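Local coordinates for urea carboxylase (PDB 3OEP), which is a KipI-KipA homologue of unknown function, built from cyclophilin-like domains and probably not the allophanate hydrolase it was once taken for, at residues A[440-444]-A[455-460]. Numbering follows the deposited sequence.
Sequences TPLGG and VLLADK
Lys460 brings the end of its aliphatic chain, CE, against the opposing backbone, 3.6 Å from Leu442 N and 3.8 Å from Pro441 C. Chi2 and chi3, both t, extend the chain across the gap, and a p chi4 turns NZ to donate hydrogen bonds to Thr440 O (3.1 Å) and Thr440 OG1 (2.9 Å), a hydroxyl also bonded to Gly461 O. Residues 441-444 form a type II turn (Gly444 N to Pro441 O, 3.0 Å); at phi/psi 86/2, a CB on Gly443 would strike the preceding carbonyl. Gly443 and Gly444 face Leu456 as a G1 beta bulge, the usual companion of a type II turn: Gly443 N donates to Leu456 O (2.9 Å) and Leu456 N to Gly444 O (2.8 Å). Residues 457-460 then make a type I turn (Lys460 N to Leu457 O, 2.9 Å). Leu442 CD1 packs 3.5 Å from Leu457 C, and Leu456 CD1 4.0 Å from Thr440 CB. The bulge joins strands 444-447 and 454-456 at one end of the cyclophilin-like barrel. With no carboxylate across the interface, neutral oxygens meet the lysine charge, and the two main-chain bonds of the bulge set the offset between the strands.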
loop_
_atom_site.group_PDB
_atom_site.type_symbol
_atom_site.label_atom_id
_atom_site.label_comp_id
_atom_site.label_asym_id
_atom_site.label_seq_id
_atom_site.Cartn_x
_atom_site.Cartn_y
_atom_site.Cartn_z
ATOM N N THR A 440 -2.541 2.877 -9.077
ATOM C CA THR A 440 -1.286 2.175 -9.302
ATOM C C THR A 440 -1.528 0.682 -9.535
ATOM O O THR A 440 -2.325 0.062 -8.832
ATOM C CB THR A 440 -0.346 2.344 -8.108
ATOM O OG1 THR A 440 -1.018 1.935 -6.915
ATOM C CG2 THR A 440 0.078 3.809 -7.982
ATOM N N PRO A 441 -0.846 0.105 -10.536
ATOM C CA PRO A 441 -0.924 -1.335 -10.790
ATOM C C PRO A 441 0.154 -2.092 -10.024
ATOM O O PRO A 441 1.277 -1.613 -9.953
ATOM C CB PRO A 441 -0.665 -1.418 -12.292
ATOM C CG PRO A 441 0.250 -0.285 -12.585
ATOM C CD PRO A 441 -0.027 0.791 -11.549
ATOM N N LEU A 442 -0.177 -3.253 -9.455
ATOM C CA LEU A 442 0.824 -4.076 -8.764
ATOM C C LEU A 442 1.869 -4.531 -9.781
ATOM O O LEU A 442 1.519 -5.041 -10.844
ATOM C CB LEU A 442 0.173 -5.288 -8.088
ATOM C CG LEU A 442 1.046 -6.142 -7.164
ATOM C CD1 LEU A 442 1.554 -5.335 -5.970
ATOM C CD2 LEU A 442 0.266 -7.367 -6.688
ATOM N N GLY A 443 3.143 -4.318 -9.468
ATOM C CA GLY A 443 4.224 -4.647 -10.390
ATOM C C GLY A 443 4.523 -3.536 -11.377
ATOM O O GLY A 443 5.392 -3.684 -12.232
ATOM N N GLY A 444 3.822 -2.410 -11.257
ATOM C CA GLY A 444 4.097 -1.261 -12.112
ATOM C C GLY A 444 5.543 -0.803 -12.014
ATOM O O GLY A 444 6.087 -0.683 -10.914
ATOM N N VAL A 455 9.847 -0.228 -8.920
ATOM C CA VAL A 455 8.858 -1.277 -9.159
ATOM C C VAL A 455 7.933 -1.315 -7.937
ATOM O O VAL A 455 8.397 -1.516 -6.817
ATOM C CB VAL A 455 9.489 -2.661 -9.368
ATOM C CG1 VAL A 455 8.414 -3.665 -9.772
ATOM C CG2 VAL A 455 10.594 -2.601 -10.419
ATOM N N LEU A 456 6.641 -1.116 -8.166
ATOM C CA LEU A 456 5.660 -0.961 -7.094
ATOM C C LEU A 456 5.176 -2.313 -6.584
ATOM O O LEU A 456 4.779 -3.165 -7.374
ATOM C CB LEU A 456 4.462 -0.157 -7.599
ATOM C CG LEU A 456 4.821 1.216 -8.178
ATOM C CD1 LEU A 456 3.603 1.874 -8.802
ATOM C CD2 LEU A 456 5.427 2.108 -7.117
ATOM N N LEU A 457 5.204 -2.494 -5.266
ATOM C CA LEU A 457 4.824 -3.765 -4.639
ATOM C C LEU A 457 3.620 -3.571 -3.698
ATOM O O LEU A 457 2.947 -2.536 -3.749
ATOM C CB LEU A 457 6.038 -4.387 -3.926
ATOM C CG LEU A 457 7.289 -4.663 -4.771
ATOM C CD1 LEU A 457 8.412 -5.229 -3.895
ATOM C CD2 LEU A 457 6.998 -5.605 -5.934
ATOM N N ALA A 458 3.341 -4.569 -2.857
ATOM C CA ALA A 458 2.090 -4.641 -2.096
ATOM C C ALA A 458 1.732 -3.430 -1.234
ATOM O O ALA A 458 0.551 -3.161 -1.041
ATOM C CB ALA A 458 2.064 -5.909 -1.235
ATOM N N ASP A 459 2.723 -2.708 -0.714
ATOM C CA ASP A 459 2.441 -1.550 0.147
ATOM C C ASP A 459 2.521 -0.227 -0.615
ATOM O O ASP A 459 2.557 0.840 -0.007
ATOM C CB ASP A 459 3.377 -1.511 1.371
ATOM C CG ASP A 459 2.924 -2.440 2.503
ATOM O OD1 ASP A 459 3.536 -2.389 3.596
ATOM O OD2 ASP A 459 1.966 -3.214 2.314
ATOM N N LYS A 460 2.544 -0.303 -1.944
ATOM C CA LYS A 460 2.493 0.886 -2.788
ATOM C C LYS A 460 1.281 1.748 -2.436
ATOM O O LYS A 460 0.238 1.234 -2.022
ATOM C CB LYS A 460 2.402 0.487 -4.260
ATOM C CG LYS A 460 1.066 -0.155 -4.633
ATOM C CD LYS A 460 1.092 -0.758 -6.026
ATOM C CE LYS A 460 -0.197 -1.503 -6.327
ATOM N NZ LYS A 460 -1.442 -0.743 -5.982
#